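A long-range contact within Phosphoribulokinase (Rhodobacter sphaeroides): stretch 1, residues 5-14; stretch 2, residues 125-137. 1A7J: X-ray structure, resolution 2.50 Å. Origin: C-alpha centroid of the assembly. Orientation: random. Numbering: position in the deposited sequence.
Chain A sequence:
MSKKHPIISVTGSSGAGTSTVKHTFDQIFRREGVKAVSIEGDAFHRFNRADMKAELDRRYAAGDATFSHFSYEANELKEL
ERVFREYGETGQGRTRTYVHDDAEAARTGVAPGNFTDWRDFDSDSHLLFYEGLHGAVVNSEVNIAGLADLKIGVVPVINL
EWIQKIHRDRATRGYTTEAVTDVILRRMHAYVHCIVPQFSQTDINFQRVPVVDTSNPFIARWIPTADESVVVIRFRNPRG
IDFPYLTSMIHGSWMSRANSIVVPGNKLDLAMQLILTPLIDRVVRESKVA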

# COMPACT_ATOMS: atom_id res chain seq x y z
N HIS A 5 6.14 -13.58 15.21
CA HIS A 5 5.31 -13.81 14.04
C HIS A 5 5.25 -12.51 13.26
O HIS A 5 4.19 -11.90 13.15
CB HIS A 5 3.89 -14.18 14.45
CG HIS A 5 3.75 -15.55 15.02
ND1 HIS A 5 3.63 -15.79 16.37
CD2 HIS A 5 3.65 -16.76 14.42
CE1 HIS A 5 3.46 -17.08 16.58
NE2 HIS A 5 3.46 -17.69 15.41
N PRO A 6 6.40 -12.01 12.79
CA PRO A 6 6.41 -10.65 12.24
C PRO A 6 5.41 -10.40 11.09
O PRO A 6 5.12 -11.29 10.27
CB PRO A 6 7.86 -10.44 11.83
CG PRO A 6 8.35 -11.81 11.52
CD PRO A 6 7.66 -12.73 12.48
N ILE A 7 4.74 -9.26 11.18
CA ILE A 7 3.90 -8.76 10.10
C ILE A 7 4.60 -7.57 9.44
O ILE A 7 5.01 -6.65 10.14
CB ILE A 7 2.55 -8.31 10.63
CG1 ILE A 7 2.08 -9.25 11.72
CG2 ILE A 7 1.53 -8.36 9.54
CD1 ILE A 7 0.93 -8.70 12.51
N ILE A 8 4.81 -7.65 8.13
CA ILE A 8 5.31 -6.55 7.28
C ILE A 8 4.15 -5.88 6.55
O ILE A 8 3.33 -6.56 5.93
CB ILE A 8 6.29 -7.08 6.21
CG1 ILE A 8 7.55 -7.60 6.89
CG2 ILE A 8 6.64 -5.97 5.20
CD1 ILE A 8 8.42 -8.38 5.98
N SER A 9 4.15 -4.55 6.52
CA SER A 9 2.98 -3.79 6.09
C SER A 9 3.35 -2.64 5.18
O SER A 9 3.93 -1.64 5.63
CB SER A 9 2.26 -3.26 7.33
OG SER A 9 1.07 -2.57 6.99
N VAL A 10 3.00 -2.77 3.89
CA VAL A 10 3.18 -1.76 2.85
C VAL A 10 1.88 -0.98 2.64
O VAL A 10 0.84 -1.55 2.32
CB VAL A 10 3.56 -2.43 1.52
CG1 VAL A 10 3.82 -1.40 0.46
CG2 VAL A 10 4.77 -3.35 1.71
N THR A 11 1.90 0.33 2.85
CA THR A 11 0.68 1.11 2.70
C THR A 11 0.87 2.23 1.68
O THR A 11 2.00 2.66 1.44
CB THR A 11 0.24 1.72 4.02
OG1 THR A 11 -1.00 2.39 3.84
CG2 THR A 11 1.22 2.75 4.46
N GLY A 12 -0.21 2.58 0.99
CA GLY A 12 -0.17 3.64 0.01
C GLY A 12 -0.34 3.22 -1.45
O GLY A 12 -0.96 3.94 -2.24
N SER A 13 0.21 2.07 -1.82
CA SER A 13 0.19 1.64 -3.21
C SER A 13 -0.85 0.55 -3.44
O SER A 13 -0.87 -0.44 -2.72
CB SER A 13 1.56 1.11 -3.62
OG SER A 13 1.95 0.06 -2.73
N SER A 14 -1.78 0.80 -4.36
CA SER A 14 -2.57 -0.26 -5.02
C SER A 14 -3.35 0.37 -6.16
O SER A 14 -3.19 1.56 -6.45
CB SER A 14 -3.55 -0.94 -4.06
OG SER A 14 -3.03 -2.15 -3.54
N SER A 125 3.98 -20.33 8.78
CA SER A 125 4.40 -19.06 8.19
C SER A 125 5.44 -18.31 9.03
O SER A 125 5.37 -18.28 10.26
CB SER A 125 3.18 -18.17 7.95
OG SER A 125 2.18 -18.88 7.26
N HIS A 126 6.43 -17.75 8.34
CA HIS A 126 7.49 -16.96 8.96
C HIS A 126 7.02 -15.52 9.21
O HIS A 126 7.51 -14.86 10.12
CB HIS A 126 8.74 -16.95 8.03
CG HIS A 126 9.70 -18.11 8.24
ND1 HIS A 126 9.73 -19.22 7.40
CD2 HIS A 126 10.58 -18.38 9.25
CE1 HIS A 126 10.56 -20.14 7.90
NE2 HIS A 126 11.09 -19.65 9.02
N LEU A 127 6.20 -15.01 8.30
CA LEU A 127 5.61 -13.68 8.45
C LEU A 127 4.34 -13.53 7.64
O LEU A 127 4.05 -14.34 6.75
CB LEU A 127 6.59 -12.60 8.04
CG LEU A 127 7.25 -12.78 6.68
CD1 LEU A 127 6.51 -12.00 5.61
CD2 LEU A 127 8.68 -12.30 6.79
N LEU A 128 3.53 -12.56 8.03
CA LEU A 128 2.40 -12.13 7.21
C LEU A 128 2.86 -10.92 6.42
O LEU A 128 3.78 -10.23 6.84
CB LEU A 128 1.18 -11.78 8.10
CG LEU A 128 -0.00 -10.91 7.63
CD1 LEU A 128 -0.73 -11.53 6.44
CD2 LEU A 128 -0.96 -10.73 8.78
N PHE A 129 2.30 -10.75 5.23
CA PHE A 129 2.59 -9.61 4.38
C PHE A 129 1.29 -8.96 3.97
O PHE A 129 0.41 -9.62 3.43
CB PHE A 129 3.31 -10.08 3.12
CG PHE A 129 3.63 -8.97 2.16
CD1 PHE A 129 4.56 -7.99 2.50
CD2 PHE A 129 3.05 -8.94 0.90
CE1 PHE A 129 4.92 -7.00 1.60
CE2 PHE A 129 3.40 -7.96 -0.02
CZ PHE A 129 4.34 -6.98 0.33
N TYR A 130 1.19 -7.65 4.15
CA TYR A 130 0.01 -6.91 3.74
C TYR A 130 0.41 -5.84 2.70
O TYR A 130 1.45 -5.20 2.85
CB TYR A 130 -0.61 -6.23 4.97
CG TYR A 130 -1.72 -5.28 4.66
CD1 TYR A 130 -1.45 -3.95 4.34
CD2 TYR A 130 -3.04 -5.70 4.65
CE1 TYR A 130 -2.46 -3.07 4.01
CE2 TYR A 130 -4.08 -4.82 4.32
CZ TYR A 130 -3.77 -3.51 4.00
OH TYR A 130 -4.78 -2.62 3.71
N GLU A 131 -0.36 -5.71 1.62
CA GLU A 131 -0.24 -4.57 0.70
C GLU A 131 -1.60 -3.86 0.51
O GLU A 131 -2.58 -4.49 0.05
CB GLU A 131 0.32 -5.04 -0.66
CG GLU A 131 0.52 -3.92 -1.72
CD GLU A 131 1.20 -4.39 -3.01
OE1 GLU A 131 1.02 -5.58 -3.39
OE2 GLU A 131 1.90 -3.58 -3.66
N GLY A 132 -1.69 -2.58 0.87
CA GLY A 132 -2.86 -1.79 0.50
C GLY A 132 -2.81 -0.37 0.97
O GLY A 132 -1.74 0.12 1.29
N LEU A 133 -3.96 0.30 1.01
CA LEU A 133 -4.05 1.68 1.50
C LEU A 133 -4.23 1.89 3.01
O LEU A 133 -4.37 3.03 3.45
CB LEU A 133 -5.17 2.45 0.80
CG LEU A 133 -5.33 2.67 -0.71
CD1 LEU A 133 -4.27 1.99 -1.50
CD2 LEU A 133 -6.67 2.13 -1.10
N HIS A 134 -4.34 0.81 3.78
CA HIS A 134 -4.58 0.94 5.23
C HIS A 134 -3.75 0.02 6.13
O HIS A 134 -4.18 -0.31 7.23
CB HIS A 134 -6.07 0.76 5.53
CG HIS A 134 -6.95 1.87 5.02
ND1 HIS A 134 -7.70 1.74 3.87
CD2 HIS A 134 -7.25 3.09 5.53
CE1 HIS A 134 -8.43 2.83 3.70
NE2 HIS A 134 -8.18 3.66 4.69
N GLY A 135 -2.46 -0.15 5.79
CA GLY A 135 -1.53 -0.92 6.61
C GLY A 135 -0.81 -0.21 7.75
O GLY A 135 0.05 -0.78 8.41
N ALA A 136 -1.19 1.03 8.00
CA ALA A 136 -0.64 1.76 9.12
C ALA A 136 -1.70 2.73 9.67
O ALA A 136 -1.39 3.69 10.39
CB ALA A 136 0.60 2.49 8.70
N VAL A 137 -2.97 2.38 9.48
CA VAL A 137 -4.02 3.20 10.05
C VAL A 137 -3.88 3.30 11.55
O VAL A 137 -3.78 2.29 12.26
CB VAL A 137 -5.38 2.64 9.76
CG1 VAL A 137 -6.41 3.53 10.35
CG2 VAL A 137 -5.60 2.55 8.30

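How are two segments more than a hundred residues apart in sequence held side by side? Strand 7-11 lies next to the strand that ends at Gly132, with N-to-C directions only 11° apart, so the pairing is parallel. In a parallel pair, one residue of a strand reaches with both its N and its O to two residues of its neighbor, and here Ile8 and Val10 do so. The ladder opens at Pro6, whose ring nitrogen has no hydrogen to give but whose carbonyl is free to accept: Leu128 N donates to Pro6 O at 3.0 Å. The proline ring rests against the second stretch as well, with Pro6 CG 4.0 Å from Leu127 CB.

What do Ile7 and Ile8 contribute on the two faces of the sheet? Ile7 sits beside Leu128 on one face, where Ile7 CG2 and Leu128 CD2 approach to 3.5 Å, a close apolar contact between branched side chains. Ile8 turns to the other face and makes apolar contact with two residues of the second stretch that flank Leu128 in sequence: Ile8 CD1 lies 4.0 Å from Leu127 CD2, and Ile8 CG2 lies 4.0 Å from Phe129 CD1. Its backbone is bonded in both directions, Ile8 N donating to Leu128 O at 3.1 Å and Ile8 O accepting from Tyr130 N at 3.0 Å. The alpha hydrogen of Phe129 adds a softer contact, with Phe129 CA 3.5 Å from Ile8 O.

How does a serine fit into this buried surface? Ser9 shares a face with Tyr130, and its hydroxyl finds a polar partner beyond the strand: Ser9 OG donates to Gly135 O in a short 2.5 Å hydrogen bond. This ties the loop after the second strand back to the first. The bare alpha carbon of Gly135 matters to this fit, since an ideally placed CB there would lie just 2.3 Å from Ser9 OG, a clash. Next, Val10 repeats the backbone pattern of Ile8, with Val10 N donating to Tyr130 O and Val10 O accepting from Gly132 N, each at 3.1 Å and nearly straight at the hydrogen. Its side chain returns to the face of Ile8, bringing Val10 CG2 within 3.7 Å of Phe129 CE1.

How does the pairing end? Thr11 faces Gly132, and Thr11 CA comes within 3.0 Å of Gly132 O in a CA-H...O contact. The same carbonyl accepts from the next residue, Gly12 N to Gly132 O at 2.9 Å, although the 138° angle at the hydrogen is more bent than in the preceding rungs. Gly12 has phi/psi of 112/-37°, where a CB would jam against the carbonyl oxygen of Thr11, so the backbone itself calls for glycine. Beyond it the contact loosens: Leu133 CD1 lies 3.9 Å from Gly12 O and 4.0 Å from Ser14 CB, while Ser14 OG donates locally to Ser13 O at 2.9 Å.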